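Local coordinates for chitinase (Paenibacillus sp. FPU-7, PDB 5GZT), which probably hydrolyses internal beta-1,4 linkages between N-acetylglucosamine units in chitin and chitodextrins, as an endo-acting chitinase with two family 18 domains, at residues Ala832-Leu837 and Tyr885-Ile890; Asn801-Ile806 and Ile879-Gln884; Phe795-Asp800 and Ser807-Trp812; Ile791-Ala796 and Asn828-Asn833. All coordinates share one frame; numbering follows the deposited sequence.

All four contacts lie in the second family 18 domain, a (beta/alpha)8 barrel. Contacts 1 and 4 both use helix 830-843, their centres about 7 Å apart, and Y793 of contact 4 packs on F834 and L837 of contact 1. Contact 2 presses helix 868-884 on strand 802-805; its K805 NZ forms a salt bridge of 2.6 Å with D831 OD1 of contact 4. Contact 3 has its centre about 11 Å from that of contact 2, and its strand 790-799 pairs with strand 802-805, V804 N being 2.8 Å from R797 O. The phosphate ion bound by H883 in contact 2 also lies about 5 Å from the side chain of F887 in contact 1.

Contact 1. Residues Ala832-Leu837 and Tyr885-Ile890; sequences ANFAYL and YGFDGI
F834, Y885 and F887 form an aromatic cluster where helix 830-843 meets the turn leading into strand 889-893 of the barrel. The tightest meeting is between rings: F834 CD2 comes within 3.2 Å of Y885 CD1, with F834 CE2 over one face of the tyrosine. Their planes are turned 34° apart, neither a stack nor edge-to-face, and Y885 CB makes a CH-pi contact 4.0 Å from the centroid of the F834 ring. F887 instead directs its edge at the F834 face in an offset edge-to-face pair with planes at 83°, its CZ lying 3.7 Å from F834 CE1. F834 reaches both because its CG is anti to its own carbonyl carbon (chi1 -59°). L837 CD1 adds a looser apolar touch to F887 CE1 at 4.4 Å.

The polar link is a single water, which donates to F834 O at 2.7 Å and to Y885 O at 2.8 Å, bridging the two backbones. At this turn helix 868-884 ends in a Schellman motif: G886, at positive phi, sends its N to H883 O, and F887 N bonds to M882 O. D888 follows, opening the family 18 sequence signature DGIDLDWE.

With no direct hydrogen bond between the segments, the direct contact is apolar, mostly between rings, and the polar link runs through water that serves two carbonyls next to that cluster.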
# COMPACT_ATOMS: atom_id res chain seq x y z
N ALA B 832 -19.62 38.39 -49.86
CA ALA B 832 -18.23 38.87 -50.11
C ALA B 832 -17.21 37.81 -49.67
O ALA B 832 -16.25 37.55 -50.37
CB ALA B 832 -17.96 40.17 -49.38
N ASN B 833 -17.42 37.22 -48.50
CA ASN B 833 -16.53 36.09 -48.07
C ASN B 833 -16.53 34.92 -49.01
O ASN B 833 -15.47 34.34 -49.23
CB ASN B 833 -16.85 35.64 -46.69
CG ASN B 833 -16.38 36.61 -45.67
OD1 ASN B 833 -15.41 37.34 -45.92
ND2 ASN B 833 -16.97 36.56 -44.46
N PHE B 834 -17.66 34.60 -49.65
CA PHE B 834 -17.66 33.50 -50.53
C PHE B 834 -16.90 33.86 -51.80
O PHE B 834 -16.22 32.97 -52.38
CB PHE B 834 -19.09 33.01 -50.93
CG PHE B 834 -19.99 32.58 -49.74
CD1 PHE B 834 -19.46 31.99 -48.58
CD2 PHE B 834 -21.36 32.75 -49.81
CE1 PHE B 834 -20.29 31.61 -47.56
CE2 PHE B 834 -22.17 32.40 -48.75
CZ PHE B 834 -21.65 31.79 -47.65
N ALA B 835 -16.97 35.12 -52.26
CA ALA B 835 -16.13 35.47 -53.42
C ALA B 835 -14.68 35.46 -53.03
O ALA B 835 -13.83 35.04 -53.81
CB ALA B 835 -16.47 36.86 -53.98
N TYR B 836 -14.38 35.87 -51.81
CA TYR B 836 -12.97 35.80 -51.32
C TYR B 836 -12.44 34.36 -51.29
O TYR B 836 -11.37 34.05 -51.83
CB TYR B 836 -12.84 36.43 -49.93
CG TYR B 836 -11.41 36.45 -49.39
CD1 TYR B 836 -10.43 37.26 -49.97
CD2 TYR B 836 -11.04 35.61 -48.31
CE1 TYR B 836 -9.11 37.24 -49.45
CE2 TYR B 836 -9.77 35.60 -47.79
CZ TYR B 836 -8.78 36.40 -48.36
OH TYR B 836 -7.49 36.32 -47.80
N LEU B 837 -13.22 33.46 -50.70
CA LEU B 837 -12.79 32.04 -50.61
C LEU B 837 -12.53 31.47 -52.01
O LEU B 837 -11.58 30.73 -52.22
CB LEU B 837 -13.89 31.23 -49.92
CG LEU B 837 -13.93 31.54 -48.45
CD1 LEU B 837 -15.18 30.87 -47.86
CD2 LEU B 837 -12.71 31.09 -47.70
N TYR B 885 -22.79 28.08 -53.07
CA TYR B 885 -21.64 28.92 -52.71
C TYR B 885 -20.27 28.33 -52.96
O TYR B 885 -19.25 28.87 -52.51
CB TYR B 885 -21.85 29.38 -51.26
CG TYR B 885 -23.18 30.13 -51.15
CD1 TYR B 885 -23.41 31.34 -51.88
CD2 TYR B 885 -24.20 29.66 -50.37
CE1 TYR B 885 -24.62 32.03 -51.76
CE2 TYR B 885 -25.40 30.30 -50.26
CZ TYR B 885 -25.60 31.51 -50.93
OH TYR B 885 -26.85 32.11 -50.74
N GLY B 886 -20.21 27.26 -53.74
CA GLY B 886 -18.91 26.81 -54.20
C GLY B 886 -18.07 26.02 -53.15
O GLY B 886 -16.88 25.98 -53.24
N PHE B 887 -18.71 25.38 -52.21
CA PHE B 887 -18.00 24.52 -51.19
C PHE B 887 -17.60 23.16 -51.70
O PHE B 887 -18.23 22.58 -52.63
CB PHE B 887 -18.87 24.46 -49.91
CG PHE B 887 -18.90 25.75 -49.17
CD1 PHE B 887 -17.81 26.20 -48.49
CD2 PHE B 887 -20.06 26.58 -49.21
CE1 PHE B 887 -17.85 27.36 -47.75
CE2 PHE B 887 -20.07 27.77 -48.56
CZ PHE B 887 -18.94 28.19 -47.86
N ASP B 888 -16.58 22.58 -51.06
CA ASP B 888 -16.00 21.27 -51.42
C ASP B 888 -16.39 20.16 -50.41
O ASP B 888 -15.95 18.99 -50.54
CB ASP B 888 -14.49 21.38 -51.46
CG ASP B 888 -14.01 22.46 -52.42
OD1 ASP B 888 -14.54 22.52 -53.47
OD2 ASP B 888 -13.16 23.29 -52.05
N GLY B 889 -17.26 20.51 -49.47
CA GLY B 889 -17.75 19.57 -48.50
C GLY B 889 -18.52 20.24 -47.41
O GLY B 889 -18.79 21.46 -47.50
N ILE B 890 -19.02 19.44 -46.50
CA ILE B 890 -19.82 19.89 -45.38
C ILE B 890 -19.19 19.40 -44.04
O ILE B 890 -18.85 18.22 -43.85
CB ILE B 890 -21.29 19.36 -45.52
CG1 ILE B 890 -22.00 20.07 -46.65
CG2 ILE B 890 -22.10 19.61 -44.25
CD1 ILE B 890 -23.25 19.33 -47.12
O HOH W 1 -16.90 30.42 -52.82

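Contact 2. Residues Asn801-Ile806 and Ile879-Gln884; sequences NKVVKI and IAFMHQ. With PO4 (phosphate ion), chain D.
This is apolar packing of a helix on a short strand, 802-805, paired antiparallel to strand 790-799 of the family 18 (beta/alpha)8 barrel: V803 and K805 of the short strand meet F881 of helix 868-884. The strand is the return arm of a hairpin. It runs at 37° to the helix segment, the two axes approaching to 8.5 Å, a gap bridged largely by the phenylalanine.

F881 swings its ring toward the strand with CG anti to the backbone N (chi1 -170°). V803 CG1 sits over one face of that ring, 4.1 Å from the centroid, a CH-pi contact. Beyond the valine the ring follows the strand backbone, with CD2 of F881 3.7 Å from V803 O and CE2 of F881 3.8 Å from V804 C. The aliphatic part of K805 passes the same end, its CG 4.2 Å from F881 CE2, before the extended chain carries NZ to a salt bridge with D831. F834 of helix 830-843 also packs on F881.

On another side of the helix H883 binds a phosphate ion, probably from the crystallisation liquor, which Y937 and K935 also hold. The imidazole NE2 is hydrogen-bonded to E929, consistent with a positively charged ring, and H883 ND1 donates in the ring plane to phosphate O2 over 2.6 Å, nearly straight at 171°.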
# COMPACT_ATOMS: atom_id res chain seq x y z
N ASN B 801 -35.57 24.05 -40.63
CA ASN B 801 -35.00 22.90 -41.17
C ASN B 801 -34.33 23.06 -42.54
O ASN B 801 -34.18 22.06 -43.26
CB ASN B 801 -36.01 21.75 -41.20
CG ASN B 801 -35.29 20.41 -40.97
OD1 ASN B 801 -34.35 20.35 -40.16
ND2 ASN B 801 -35.64 19.42 -41.69
N LYS B 802 -33.84 24.25 -42.81
CA LYS B 802 -33.16 24.59 -44.06
C LYS B 802 -31.84 25.21 -43.61
O LYS B 802 -31.74 25.75 -42.54
CB LYS B 802 -34.02 25.55 -44.94
CG LYS B 802 -35.29 24.81 -45.32
CD LYS B 802 -36.15 25.55 -46.30
CE LYS B 802 -37.18 24.58 -47.00
NZ LYS B 802 -36.95 23.07 -47.05
N VAL B 803 -30.82 25.09 -44.45
CA VAL B 803 -29.56 25.65 -44.16
C VAL B 803 -29.52 27.06 -44.72
O VAL B 803 -29.82 27.27 -45.90
CB VAL B 803 -28.44 24.77 -44.75
CG1 VAL B 803 -27.11 25.47 -44.61
CG2 VAL B 803 -28.44 23.45 -44.04
N VAL B 804 -29.13 28.01 -43.88
CA VAL B 804 -29.20 29.45 -44.19
C VAL B 804 -27.92 30.14 -43.77
O VAL B 804 -27.09 29.55 -43.09
CB VAL B 804 -30.36 30.09 -43.46
CG1 VAL B 804 -31.63 29.41 -43.90
CG2 VAL B 804 -30.21 29.98 -41.97
N LYS B 805 -27.70 31.34 -44.29
CA LYS B 805 -26.59 32.16 -43.82
C LYS B 805 -26.78 32.56 -42.38
O LYS B 805 -27.94 32.65 -41.89
CB LYS B 805 -26.44 33.39 -44.66
CG LYS B 805 -26.02 33.15 -46.09
CD LYS B 805 -26.22 34.42 -46.96
CE LYS B 805 -25.55 34.29 -48.31
NZ LYS B 805 -25.91 35.42 -49.25
N ILE B 806 -25.66 32.80 -41.69
CA ILE B 806 -25.67 33.09 -40.24
C ILE B 806 -26.47 34.34 -39.90
O ILE B 806 -27.04 34.43 -38.81
CB ILE B 806 -24.22 33.22 -39.69
CG1 ILE B 806 -24.25 33.09 -38.17
CG2 ILE B 806 -23.54 34.50 -40.16
CD1 ILE B 806 -22.90 32.82 -37.54
N ILE B 879 -26.86 20.45 -48.98
CA ILE B 879 -26.23 20.23 -50.28
C ILE B 879 -26.50 21.36 -51.25
O ILE B 879 -25.62 21.75 -52.03
CB ILE B 879 -26.64 18.82 -50.80
CG1 ILE B 879 -25.72 17.82 -50.12
CG2 ILE B 879 -26.69 18.72 -52.32
CD1 ILE B 879 -26.24 16.46 -50.12
N ALA B 880 -27.72 21.87 -51.25
CA ALA B 880 -28.00 23.02 -52.16
C ALA B 880 -27.11 24.21 -51.77
O ALA B 880 -26.54 24.91 -52.63
CB ALA B 880 -29.52 23.41 -52.16
N PHE B 881 -26.95 24.43 -50.45
CA PHE B 881 -26.12 25.53 -49.98
C PHE B 881 -24.63 25.32 -50.43
O PHE B 881 -23.96 26.22 -50.87
CB PHE B 881 -26.27 25.61 -48.46
CG PHE B 881 -25.67 26.85 -47.83
CD1 PHE B 881 -24.31 26.92 -47.58
CD2 PHE B 881 -26.49 27.93 -47.46
CE1 PHE B 881 -23.76 28.02 -47.03
CE2 PHE B 881 -25.94 29.05 -46.86
CZ PHE B 881 -24.57 29.08 -46.63
N MET B 882 -24.18 24.10 -50.29
CA MET B 882 -22.83 23.69 -50.67
C MET B 882 -22.53 24.06 -52.12
O MET B 882 -21.55 24.78 -52.42
CB MET B 882 -22.61 22.21 -50.34
CG MET B 882 -21.17 21.69 -50.66
SD MET B 882 -21.15 19.86 -50.62
CE MET B 882 -21.83 19.55 -52.20
N HIS B 883 -23.36 23.59 -53.00
CA HIS B 883 -23.21 23.92 -54.42
C HIS B 883 -23.39 25.40 -54.74
O HIS B 883 -22.65 25.95 -55.54
CB HIS B 883 -24.24 23.14 -55.28
CG HIS B 883 -23.97 21.67 -55.37
ND1 HIS B 883 -22.78 21.20 -55.86
CD2 HIS B 883 -24.77 20.58 -55.18
CE1 HIS B 883 -22.82 19.88 -55.89
NE2 HIS B 883 -23.99 19.48 -55.44
N GLN B 884 -24.41 26.00 -54.17
CA GLN B 884 -24.69 27.38 -54.50
C GLN B 884 -23.47 28.30 -54.21
O GLN B 884 -23.10 29.09 -55.04
CB GLN B 884 -25.82 27.88 -53.60
CG GLN B 884 -26.09 29.34 -53.90
CD GLN B 884 -27.43 29.87 -53.36
OE1 GLN B 884 -28.11 29.25 -52.52
NE2 GLN B 884 -27.81 31.05 -53.87
P PO4 D . -19.50 22.72 -56.12
O1 PO4 D . -20.00 22.83 -54.67
O2 PO4 D . -20.78 22.58 -56.84
O3 PO4 D . -18.76 23.94 -56.39
O4 PO4 D . -18.66 21.45 -56.33

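Contact 3. Residues Phe795-Asp800 and Ser807-Trp812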
# COMPACT_ATOMS: atom_id res chain seq x y z
N PHE B 795 -20.15 30.49 -39.99
CA PHE B 795 -20.89 29.25 -40.05
C PHE B 795 -22.10 29.48 -40.94
O PHE B 795 -22.46 30.63 -41.21
CB PHE B 795 -21.41 28.83 -38.72
CG PHE B 795 -20.40 28.46 -37.68
CD1 PHE B 795 -19.89 27.19 -37.62
CD2 PHE B 795 -20.14 29.33 -36.59
CE1 PHE B 795 -18.99 26.81 -36.62
CE2 PHE B 795 -19.27 28.96 -35.58
CZ PHE B 795 -18.67 27.68 -35.58
N ALA B 796 -22.70 28.38 -41.40
CA ALA B 796 -24.10 28.36 -41.83
C ALA B 796 -24.95 27.89 -40.66
O ALA B 796 -24.44 27.34 -39.70
CB ALA B 796 -24.27 27.46 -43.02
N ARG B 797 -26.22 28.17 -40.69
CA ARG B 797 -27.13 27.88 -39.57
C ARG B 797 -28.33 27.21 -40.08
O ARG B 797 -28.46 27.02 -41.32
CB ARG B 797 -27.52 29.19 -38.83
CG ARG B 797 -26.31 29.85 -38.16
CD ARG B 797 -26.09 29.09 -36.89
NE ARG B 797 -24.75 29.12 -36.36
CZ ARG B 797 -24.32 29.86 -35.33
NH1 ARG B 797 -25.03 30.84 -34.80
NH2 ARG B 797 -23.10 29.64 -34.89
N ILE B 798 -29.17 26.76 -39.18
CA ILE B 798 -30.34 26.02 -39.57
C ILE B 798 -31.56 26.86 -39.13
O ILE B 798 -31.73 27.19 -37.93
CB ILE B 798 -30.37 24.69 -38.88
CG1 ILE B 798 -29.15 23.83 -39.25
CG2 ILE B 798 -31.65 23.90 -39.21
CD1 ILE B 798 -29.02 22.53 -38.38
N LYS B 799 -32.41 27.16 -40.11
CA LYS B 799 -33.71 27.85 -39.85
C LYS B 799 -34.79 27.13 -40.64
O LYS B 799 -34.66 26.96 -41.89
CB LYS B 799 -33.63 29.33 -40.17
CG LYS B 799 -34.96 30.02 -39.81
CD LYS B 799 -35.04 31.41 -40.39
CE LYS B 799 -36.44 31.99 -40.17
NZ LYS B 799 -36.61 33.29 -40.84
N ASP B 800 -35.84 26.65 -39.92
CA ASP B 800 -37.01 26.00 -40.53
C ASP B 800 -36.55 24.71 -41.25
O ASP B 800 -37.03 24.32 -42.32
CB ASP B 800 -37.75 26.92 -41.50
CG ASP B 800 -38.48 28.10 -40.80
OD1 ASP B 800 -38.66 28.06 -39.56
OD2 ASP B 800 -38.80 29.07 -41.54
N SER B 807 -26.55 35.27 -40.86
CA SER B 807 -27.40 36.46 -40.68
C SER B 807 -28.90 36.17 -40.54
O SER B 807 -29.62 37.05 -40.18
CB SER B 807 -27.14 37.48 -41.77
OG SER B 807 -27.38 36.97 -43.06
N GLU B 808 -29.34 34.93 -40.78
CA GLU B 808 -30.71 34.54 -40.60
C GLU B 808 -30.99 33.89 -39.29
O GLU B 808 -32.15 33.58 -39.00
CB GLU B 808 -31.14 33.63 -41.72
CG GLU B 808 -30.97 34.22 -43.08
CD GLU B 808 -32.01 35.31 -43.36
OE1 GLU B 808 -32.98 35.45 -42.58
OE2 GLU B 808 -31.82 36.03 -44.33
N ASP B 809 -29.97 33.69 -38.48
CA ASP B 809 -30.17 33.21 -37.09
C ASP B 809 -30.37 34.47 -36.21
O ASP B 809 -29.43 35.20 -35.98
CB ASP B 809 -28.90 32.47 -36.67
CG ASP B 809 -28.93 31.98 -35.27
OD1 ASP B 809 -29.84 32.31 -34.46
OD2 ASP B 809 -28.02 31.18 -34.95
N ILE B 810 -31.59 34.73 -35.78
CA ILE B 810 -31.92 35.97 -35.07
C ILE B 810 -31.43 35.85 -33.66
O ILE B 810 -31.01 36.82 -33.07
CB ILE B 810 -33.42 36.27 -35.19
CG1 ILE B 810 -33.80 36.33 -36.65
CG2 ILE B 810 -33.80 37.59 -34.51
CD1 ILE B 810 -33.06 37.33 -37.51
N ASN B 811 -31.37 34.65 -33.10
CA ASN B 811 -30.71 34.51 -31.82
C ASN B 811 -29.26 35.09 -31.85
O ASN B 811 -28.81 35.78 -30.90
CB ASN B 811 -30.73 33.05 -31.36
CG ASN B 811 -30.11 32.82 -29.96
OD1 ASN B 811 -30.58 33.36 -28.97
ND2 ASN B 811 -29.10 31.98 -29.89
N TRP B 812 -28.53 34.82 -32.93
CA TRP B 812 -27.18 35.23 -33.03
C TRP B 812 -27.13 36.73 -33.38
O TRP B 812 -26.28 37.44 -32.82
CB TRP B 812 -26.43 34.41 -34.08
CG TRP B 812 -25.04 34.87 -34.36
CD1 TRP B 812 -23.91 34.51 -33.66
CD2 TRP B 812 -24.59 35.68 -35.44
NE1 TRP B 812 -22.81 35.05 -34.26
CE2 TRP B 812 -23.20 35.76 -35.36
CE3 TRP B 812 -25.23 36.29 -36.52
CZ2 TRP B 812 -22.44 36.50 -36.22
CZ3 TRP B 812 -24.47 37.00 -37.41
CH2 TRP B 812 -23.10 37.12 -37.26
O HOH W 2 -34.28 34.85 -40.39
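One water oxygen between K799 and E808 is gripped three ways: it accepts from K799 NZ at 2.8 Å and donates to E808 O at 2.8 Å and to E808 OE1 at 2.6 Å. It thereby joins opposite charges that stand too far apart for a salt bridge. The setting is the beta hairpin formed by strands 790-799 and 802-805 of the barrel domain, reversed at D800 and N801, both at positive phi; the chain then folds back through a short 3-10 turn into helix 810-813. From its strand K799 points its chain away from its own N (chi1 -177°) and stays extended, which carries NZ out to the water while CD passes E808 O.

Deeper in, D809 has two tasks. As N-cap of helix 810-813 it accepts a weak bond through OD1 from W812 N. Its other oxygen, OD2, forms a salt bridge with R797, whose chain bends at chi2 toward it, while R797 NE is held by G854 O of the neighbouring barrel strand. W812 CB lies near the guanidinium edge, 3.9 Å from R797 NH1. The salt bridge is tilted: R797 NH1 meets D809 OD2 at 3.0 Å on its anti side, 29° out of the carboxylate plane.

Contact 4. Residues Ile791-Ala796 and Asn828-Asn833; sequences INYAFA and NPDDAN
Strand 790-799 passes the first turn of helix 830-843 at a distance, Y793 and N833 being nearest with CA atoms 9.1 Å apart, and a long side chain has to span the gap. A chi1 of -175° turns the Y793 ring away from its own N and out to the helix, placing the hydroxyl between two helix residues. Y793 OH donates to D830 OD1 over 2.6 Å, reaching that oxygen on its anti side, 27° out of the carboxylate plane. It accepts in turn from N833 ND2 at 3.2 Å, with the hydroxyl lying in the amide plane; both partners meet the tyrosine at its ring edge. N833 CB also packs against Y793 CE1 at 3.6 Å, and the same amide nitrogen serves V774 O.

In the (beta/alpha)8 barrel the second strand here holds the start of helix 830-843, which the chain reaches after an excursion through strand 802-805 and two short helices. P829, at the N-cap position, centres an inverse gamma turn closed by D830 N to N828 O. D830 is steadied by its neighbour: N828 ND2, itself bonded to G772 O, donates to D830 OD2 at 3.1 Å. Further along the strand, just after the cis peptide A794-F795, a water donates to F795 O at 2.6 Å and, weakly, to D830 OD1.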
# COMPACT_ATOMS: atom_id res chain seq x y z
N ILE B 791 -10.03 24.70 -45.27
CA ILE B 791 -10.75 25.72 -44.51
C ILE B 791 -12.11 25.28 -44.12
O ILE B 791 -12.85 24.75 -44.98
CB ILE B 791 -10.92 26.97 -45.40
CG1 ILE B 791 -9.55 27.68 -45.56
CG2 ILE B 791 -11.94 27.95 -44.73
CD1 ILE B 791 -9.52 28.79 -46.60
N ASN B 792 -12.50 25.51 -42.88
CA ASN B 792 -13.89 25.46 -42.51
C ASN B 792 -14.49 26.89 -42.40
O ASN B 792 -13.97 27.69 -41.65
CB ASN B 792 -14.15 24.77 -41.14
CG ASN B 792 -14.11 23.24 -41.20
OD1 ASN B 792 -13.97 22.63 -42.25
ND2 ASN B 792 -14.08 22.63 -40.03
N TYR B 793 -15.54 27.22 -43.14
CA TYR B 793 -16.19 28.54 -43.03
C TYR B 793 -17.24 28.50 -41.95
O TYR B 793 -18.19 27.74 -42.07
CB TYR B 793 -16.82 28.94 -44.37
CG TYR B 793 -17.39 30.31 -44.39
CD1 TYR B 793 -16.57 31.44 -44.54
CD2 TYR B 793 -18.76 30.51 -44.22
CE1 TYR B 793 -17.11 32.74 -44.57
CE2 TYR B 793 -19.32 31.82 -44.25
CZ TYR B 793 -18.50 32.92 -44.42
OH TYR B 793 -19.09 34.14 -44.47
N ALA B 794 -17.02 29.24 -40.85
CA ALA B 794 -17.92 29.33 -39.72
C ALA B 794 -18.83 30.58 -39.89
O ALA B 794 -18.28 31.65 -40.04
CB ALA B 794 -17.06 29.50 -38.49
N PHE B 795 -20.15 30.49 -39.99
CA PHE B 795 -20.89 29.25 -40.05
C PHE B 795 -22.10 29.48 -40.94
O PHE B 795 -22.46 30.63 -41.21
CB PHE B 795 -21.41 28.83 -38.72
CG PHE B 795 -20.40 28.46 -37.68
CD1 PHE B 795 -19.89 27.19 -37.62
CD2 PHE B 795 -20.14 29.33 -36.59
CE1 PHE B 795 -18.99 26.81 -36.62
CE2 PHE B 795 -19.27 28.96 -35.58
CZ PHE B 795 -18.67 27.68 -35.58
N ALA B 796 -22.70 28.38 -41.40
CA ALA B 796 -24.10 28.36 -41.83
C ALA B 796 -24.95 27.89 -40.66
O ALA B 796 -24.44 27.34 -39.70
CB ALA B 796 -24.27 27.46 -43.02
N ASN B 828 -23.98 40.57 -42.17
CA ASN B 828 -22.81 39.70 -42.19
C ASN B 828 -22.36 39.46 -43.62
O ASN B 828 -23.16 39.14 -44.50
CB ASN B 828 -23.10 38.39 -41.50
CG ASN B 828 -21.85 37.69 -41.12
OD1 ASN B 828 -21.18 38.10 -40.18
ND2 ASN B 828 -21.47 36.72 -41.92
N PRO B 829 -21.07 39.68 -43.88
CA PRO B 829 -20.54 39.69 -45.22
C PRO B 829 -20.30 38.32 -45.87
O PRO B 829 -19.25 38.07 -46.39
CB PRO B 829 -19.22 40.45 -45.04
CG PRO B 829 -18.77 40.06 -43.68
CD PRO B 829 -20.05 39.98 -42.87
N ASP B 830 -21.35 37.50 -45.96
CA ASP B 830 -21.22 36.10 -46.42
C ASP B 830 -20.95 36.08 -47.87
O ASP B 830 -19.95 35.48 -48.29
CB ASP B 830 -22.47 35.28 -46.03
CG ASP B 830 -22.55 35.05 -44.56
OD1 ASP B 830 -21.64 34.34 -43.99
OD2 ASP B 830 -23.50 35.57 -43.93
N ASP B 831 -21.74 36.81 -48.67
CA ASP B 831 -21.46 36.79 -50.10
C ASP B 831 -20.06 37.28 -50.46
O ASP B 831 -19.43 36.71 -51.34
CB ASP B 831 -22.45 37.66 -50.89
CG ASP B 831 -23.81 37.02 -51.09
OD1 ASP B 831 -23.98 35.77 -51.03
OD2 ASP B 831 -24.74 37.77 -51.37
N ALA B 832 -19.62 38.39 -49.86
CA ALA B 832 -18.23 38.87 -50.11
C ALA B 832 -17.21 37.81 -49.67
O ALA B 832 -16.25 37.55 -50.37
CB ALA B 832 -17.96 40.17 -49.38
N ASN B 833 -17.42 37.22 -48.50
CA ASN B 833 -16.53 36.09 -48.07
C ASN B 833 -16.53 34.92 -49.01
O ASN B 833 -15.47 34.34 -49.23
CB ASN B 833 -16.85 35.64 -46.69
CG ASN B 833 -16.38 36.61 -45.67
OD1 ASN B 833 -15.41 37.34 -45.92
ND2 ASN B 833 -16.97 36.56 -44.46
O HOH W 3 -23.20 32.25 -43.09